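Side-chain contacts in SusD family protein (Bacteroides uniformis, PDB 7KV1), which probably binds beta-glucans at the cell surface of a gut Bacteroides as a SusD-like glycan-binding protein: residues 316-321 with 325-330; 166-171 with 186-191. All coordinates share one frame; numbering follows the deposited sequence.

Contact 1. Residues 316-321 with 325-330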
loop_
_atom_site.group_PDB
_atom_site.type_symbol
_atom_site.label_atom_id
_atom_site.label_comp_id
_atom_site.label_asym_id
_atom_site.label_seq_id
_atom_site.Cartn_x
_atom_site.Cartn_y
_atom_site.Cartn_z
ATOM N N ILE A 316 9.902 12.067 5.480
ATOM C CA ILE A 316 10.293 12.068 4.030
ATOM C C ILE A 316 10.507 13.487 3.487
ATOM O O ILE A 316 10.397 13.710 2.240
ATOM C CB ILE A 316 9.267 11.278 3.207
ATOM C CG1 ILE A 316 7.927 12.008 3.151
ATOM C CG2 ILE A 316 9.146 9.875 3.764
ATOM C CD1 ILE A 316 6.928 11.351 2.224
ATOM N N SER A 317 10.869 14.412 4.379
ATOM C CA SER A 317 11.162 15.832 4.065
ATOM C C SER A 317 12.624 16.149 4.399
ATOM O O SER A 317 13.280 15.490 5.201
ATOM C CB SER A 317 10.185 16.743 4.788
ATOM O OG SER A 317 10.130 16.453 6.178
ATOM N N PRO A 318 13.187 17.198 3.776
ATOM C CA PRO A 318 14.558 17.596 4.064
ATOM C C PRO A 318 14.736 18.141 5.490
ATOM O O PRO A 318 13.833 18.732 6.037
ATOM C CB PRO A 318 14.844 18.651 2.984
ATOM C CG PRO A 318 13.470 19.190 2.625
ATOM C CD PRO A 318 12.527 18.026 2.754
ATOM N N ASN A 319 15.935 17.929 5.999
ATOM C CA ASN A 319 16.400 18.306 7.347
ATOM C C ASN A 319 16.881 19.762 7.387
ATOM O O ASN A 319 17.557 20.188 6.440
ATOM C CB ASN A 319 17.551 17.396 7.769
ATOM C CG ASN A 319 17.921 17.596 9.222
ATOM O OD1 ASN A 319 18.888 18.284 9.518
ATOM N ND2 ASN A 319 17.146 17.008 10.111
ATOM N N SER A 320 16.585 20.473 8.478
ATOM C CA SER A 320 17.027 21.876 8.744
ATOM C C SER A 320 16.663 22.728 7.533
ATOM O O SER A 320 17.532 23.468 7.021
ATOM C CB SER A 320 18.519 21.953 9.055
ATOM O OG SER A 320 18.903 20.979 10.034
ATOM N N PHE A 321 15.457 22.543 7.017
ATOM C CA PHE A 321 14.988 23.232 5.796
ATOM C C PHE A 321 14.872 24.724 6.104
ATOM O O PHE A 321 14.205 25.074 7.064
ATOM C CB PHE A 321 13.637 22.648 5.382
ATOM C CG PHE A 321 13.073 23.160 4.074
ATOM C CD1 PHE A 321 13.762 23.000 2.884
ATOM C CD2 PHE A 321 11.831 23.769 4.032
ATOM C CE1 PHE A 321 13.223 23.444 1.685
ATOM C CE2 PHE A 321 11.304 24.248 2.838
ATOM C CZ PHE A 321 11.996 24.065 1.661
ATOM N N ASP A 325 7.129 28.838 1.104
ATOM C CA ASP A 325 5.853 29.560 1.382
ATOM C C ASP A 325 4.944 28.705 2.283
ATOM O O ASP A 325 4.285 29.274 3.170
ATOM C CB ASP A 325 5.144 29.967 0.086
ATOM C CG ASP A 325 5.957 30.900 -0.804
ATOM O OD1 ASP A 325 6.998 31.409 -0.329
ATOM O OD2 ASP A 325 5.542 31.118 -1.976
ATOM N N GLY A 326 4.910 27.384 2.073
ATOM C CA GLY A 326 3.944 26.472 2.716
ATOM C C GLY A 326 4.484 25.789 3.960
ATOM O O GLY A 326 3.662 25.242 4.731
ATOM N N TRP A 327 5.801 25.805 4.176
ATOM C CA TRP A 327 6.416 25.109 5.340
ATOM C C TRP A 327 7.513 25.971 5.959
ATOM O O TRP A 327 8.510 26.247 5.277
ATOM C CB TRP A 327 6.939 23.734 4.909
ATOM C CG TRP A 327 7.232 22.767 6.016
ATOM C CD1 TRP A 327 6.464 22.467 7.103
ATOM C CD2 TRP A 327 8.364 21.886 6.070
ATOM N NE1 TRP A 327 7.071 21.493 7.856
ATOM C CE2 TRP A 327 8.236 21.123 7.241
ATOM C CE3 TRP A 327 9.489 21.709 5.260
ATOM C CZ2 TRP A 327 9.167 20.163 7.586
ATOM C CZ3 TRP A 327 10.415 20.764 5.610
ATOM C CH2 TRP A 327 10.247 20.001 6.753
ATOM N N SER A 328 7.343 26.319 7.239
ATOM C CA SER A 328 8.220 27.269 7.977
ATOM C C SER A 328 9.568 26.639 8.340
ATOM O O SER A 328 9.637 25.395 8.606
ATOM C CB SER A 328 7.525 27.760 9.214
ATOM O OG SER A 328 6.342 28.451 8.855
ATOM N N LYS A 329 10.593 27.484 8.434
ATOM C CA LYS A 329 11.887 27.158 9.080
ATOM C C LYS A 329 11.587 26.621 10.493
ATOM O O LYS A 329 10.549 27.020 11.042
ATOM C CB LYS A 329 12.771 28.412 9.093
ATOM C CG LYS A 329 14.249 28.131 9.298
ATOM C CD LYS A 329 15.146 29.347 9.325
ATOM C CE LYS A 329 16.595 28.957 9.121
ATOM N NZ LYS A 329 17.505 29.847 9.871
ATOM N N GLY A 330 12.439 25.726 11.020
ATOM C CA GLY A 330 12.393 25.199 12.395
ATOM C C GLY A 330 11.467 24.010 12.559
ATOM O O GLY A 330 11.164 23.637 13.730
#
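Phe321 and Trp327 carry this contact, their rings lying 25° from parallel but slid so far along each other that they barely overlap. The centroids of the phenyl ring and the six-membered ring of the indole are 5.5 Å apart, and the touch is oblique, through Phe321 CD2 and Trp327 CE3, 3.4 Å apart. The CB of Phe321 adds to it, sitting 3.7 Å from Trp327 CZ3. Trp327 leaves the main chain toward the other segment with CG opposite the backbone N (chi1 -164°), which carries the indole across to it; Phe321 has a similar torsion (chi1 -175°), its ring lying beside its own carbonyl carbon with CD2 reaching the indole. The far end of the indole reaches Ser317, whose OG lies 3.6 Å from Trp327 CH2 in an oblique approach. That hydroxyl is not spent on the ring, since it is hydrogen-bonded to Pro313 O within helix 312-315. Pro318 O approaches the indole edge in the plane of the ring, 3.9 Å from CH2 of Trp327, and Pro318 CD lies more loosely at 4.5 Å from Trp327 CZ3. At the other end of the indole, NE1 is hydrogen-bonded to Tyr399 OH, which holds the ring from the pyrrole side. The aliphatic start of the Lys329 chain passes the backbone, its CG 3.8 Å from Phe321 O. No hydrogen bond joins the two segments; their direct contact is van der Waals packing. The arrangement is a loop that folds back so that two near-parallel but slid-apart aromatic rings touch, within the long connection between helices 312-315 and 341-345 of the SusD-family region.

Contact 2. Residues 166-171 with 186-191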
loop_
_atom_site.group_PDB
_atom_site.type_symbol
_atom_site.label_atom_id
_atom_site.label_comp_id
_atom_site.label_asym_id
_atom_site.label_seq_id
_atom_site.Cartn_x
_atom_site.Cartn_y
_atom_site.Cartn_z
ATOM N N VAL A 166 3.415 -17.640 7.351
ATOM C CA VAL A 166 3.050 -17.007 8.640
ATOM C C VAL A 166 2.053 -17.879 9.395
ATOM O O VAL A 166 1.296 -18.625 8.789
ATOM C CB VAL A 166 2.496 -15.595 8.420
ATOM C CG1 VAL A 166 3.540 -14.695 7.778
ATOM C CG2 VAL A 166 1.194 -15.637 7.610
ATOM N N PRO A 167 2.055 -17.799 10.741
ATOM C CA PRO A 167 0.969 -18.330 11.568
ATOM C C PRO A 167 -0.395 -17.833 11.067
ATOM O O PRO A 167 -0.567 -16.643 10.782
ATOM C CB PRO A 167 1.254 -17.778 12.970
ATOM C CG PRO A 167 2.745 -17.587 12.958
ATOM C CD PRO A 167 3.069 -17.110 11.552
ATOM N N PHE A 168 -1.315 -18.770 10.917
ATOM C CA PHE A 168 -2.661 -18.515 10.376
ATOM C C PHE A 168 -3.711 -18.998 11.377
ATOM O O PHE A 168 -3.764 -20.205 11.638
ATOM C CB PHE A 168 -2.792 -19.162 8.993
ATOM C CG PHE A 168 -3.979 -18.592 8.276
ATOM C CD1 PHE A 168 -5.234 -19.124 8.468
ATOM C CD2 PHE A 168 -3.858 -17.408 7.574
ATOM C CE1 PHE A 168 -6.339 -18.558 7.856
ATOM C CE2 PHE A 168 -4.964 -16.841 6.980
ATOM C CZ PHE A 168 -6.199 -17.410 7.142
ATOM N N TYR A 169 -4.504 -18.081 11.929
ATOM C CA TYR A 169 -5.624 -18.424 12.840
ATOM C C TYR A 169 -6.813 -17.481 12.618
ATOM O O TYR A 169 -6.609 -16.239 12.482
ATOM C CB TYR A 169 -5.197 -18.382 14.307
ATOM C CG TYR A 169 -4.557 -17.118 14.818
ATOM C CD1 TYR A 169 -3.227 -16.851 14.565
ATOM C CD2 TYR A 169 -5.237 -16.272 15.685
ATOM C CE1 TYR A 169 -2.590 -15.762 15.129
ATOM C CE2 TYR A 169 -4.623 -15.164 16.245
ATOM C CZ TYR A 169 -3.293 -14.897 15.951
ATOM O OH TYR A 169 -2.644 -13.808 16.483
ATOM N N LEU A 170 -8.025 -18.043 12.656
ATOM C CA LEU A 170 -9.292 -17.264 12.568
ATOM C C LEU A 170 -10.047 -17.282 13.915
ATOM O O LEU A 170 -11.172 -16.758 13.950
ATOM C CB LEU A 170 -10.122 -17.849 11.427
ATOM C CG LEU A 170 -9.478 -17.803 10.045
ATOM C CD1 LEU A 170 -10.414 -18.396 8.998
ATOM C CD2 LEU A 170 -9.052 -16.385 9.650
ATOM N N GLU A 171 -9.426 -17.810 14.985
ATOM C CA GLU A 171 -9.926 -17.861 16.396
ATOM C C GLU A 171 -8.735 -17.527 17.300
ATOM O O GLU A 171 -7.637 -18.101 17.059
ATOM C CB GLU A 171 -10.406 -19.270 16.785
ATOM N N ASP A 186 1.625 -19.904 -0.119
ATOM C CA ASP A 186 0.545 -20.414 -1.006
ATOM C C ASP A 186 -0.658 -20.894 -0.195
ATOM O O ASP A 186 -1.806 -20.652 -0.655
ATOM C CB ASP A 186 1.045 -21.521 -1.917
ATOM C CG ASP A 186 1.966 -21.032 -3.016
ATOM O OD1 ASP A 186 2.014 -19.807 -3.286
ATOM O OD2 ASP A 186 2.676 -21.870 -3.541
ATOM N N GLN A 187 -0.445 -21.476 0.990
ATOM C CA GLN A 187 -1.551 -21.890 1.893
ATOM C C GLN A 187 -2.270 -20.678 2.455
ATOM O O GLN A 187 -3.506 -20.707 2.559
ATOM C CB GLN A 187 -1.036 -22.792 3.003
ATOM C CG GLN A 187 -0.658 -24.171 2.458
ATOM C CD GLN A 187 0.264 -24.965 3.361
ATOM O OE1 GLN A 187 0.718 -24.485 4.404
ATOM N NE2 GLN A 187 0.546 -26.198 2.958
ATOM N N VAL A 188 -1.523 -19.637 2.810
ATOM C CA VAL A 188 -2.107 -18.387 3.344
ATOM C C VAL A 188 -3.006 -17.816 2.248
ATOM O O VAL A 188 -4.166 -17.489 2.546
ATOM C CB VAL A 188 -1.005 -17.405 3.777
ATOM C CG1 VAL A 188 -1.576 -16.044 4.155
ATOM C CG2 VAL A 188 -0.182 -17.983 4.920
ATOM N N TYR A 189 -2.476 -17.716 1.025
ATOM C CA TYR A 189 -3.269 -17.269 -0.157
ATOM C C TYR A 189 -4.592 -18.033 -0.254
ATOM O O TYR A 189 -5.624 -17.387 -0.355
ATOM C CB TYR A 189 -2.536 -17.393 -1.484
ATOM C CG TYR A 189 -3.443 -16.987 -2.609
ATOM C CD1 TYR A 189 -3.739 -15.653 -2.846
ATOM C CD2 TYR A 189 -4.033 -17.930 -3.426
ATOM C CE1 TYR A 189 -4.572 -15.273 -3.890
ATOM C CE2 TYR A 189 -4.903 -17.562 -4.439
ATOM C CZ TYR A 189 -5.143 -16.226 -4.706
ATOM O OH TYR A 189 -6.005 -15.859 -5.718
ATOM N N ALA A 190 -4.551 -19.360 -0.298
ATOM C CA ALA A 190 -5.753 -20.203 -0.517
ATOM C C ALA A 190 -6.802 -19.870 0.545
ATOM O O ALA A 190 -8.001 -19.663 0.191
ATOM C CB ALA A 190 -5.380 -21.679 -0.489
ATOM N N GLU A 191 -6.372 -19.781 1.796
ATOM C CA GLU A 191 -7.252 -19.420 2.921
ATOM C C GLU A 191 -7.807 -18.006 2.768
ATOM O O GLU A 191 -9.042 -17.818 2.908
ATOM C CB GLU A 191 -6.475 -19.414 4.227
ATOM C CG GLU A 191 -6.234 -20.792 4.722
ATOM C CD GLU A 191 -7.360 -21.297 5.577
ATOM O OE1 GLU A 191 -8.465 -20.728 5.480
ATOM O OE2 GLU A 191 -7.096 -22.245 6.332
#
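The Phe168 ring has Glu191 over one face, with Glu191 CG 4.3 Å from the ring centroid and 26° off the ring normal, a CH-pi contact. The closest touch is from Glu191 CB to Phe168 CZ at 3.5 Å, and Glu191 CD follows at 3.7 Å from CE1 of Phe168. The bend of the glutamate chain at chi2 (-88°) lays the carboxylate alongside the CE1 side of the ring; the carboxylate and ring planes are 25° apart. Glu191 OE2 is hydrogen-bonded to Tyr183 OH, which gives the acid end a polar partner while its aliphatic part packs on the phenylalanine. The rings of Tyr156 and Tyr183 also meet Phe168, placing it in an aromatic cluster. Val188 CG1 reaches Phe168 CD2 obliquely at 4.3 Å. Next to this, the side chains of Val166 and Val188 cross at about a right angle, their CG2 atoms 3.8 Å apart, and Val188 also packs on Trp160 of helix 138-162. One turn of helix 185-201 thus presents Val188 and Glu191, three residues apart, to the incoming loop. The connection between helices 138-162 and 185-201 so packs back on the second of them, in the alpha-helical part of a SusD-type fold, which the family assignment relates to tetratricopeptide repeats.

Contact 2 comes first along the chain and is complete before contact 1 begins. Their centres are 44 Å apart, with nearest atoms about 26 Å apart, and they lie on opposite sides of the chain's centre. They share no helix, strand or sheet. Contact 2 lays the connection from helix 138-162 onto helix 185-201 in the N-terminal helical region, whereas contact 1 closes part of the loop between helices 312-315 and 341-345, beside strand 376-378, in the SusD-family region. The two are thus separate local packings in different regions of one monomer: a helix-packed loop in one region and a loop folded on itself in the other.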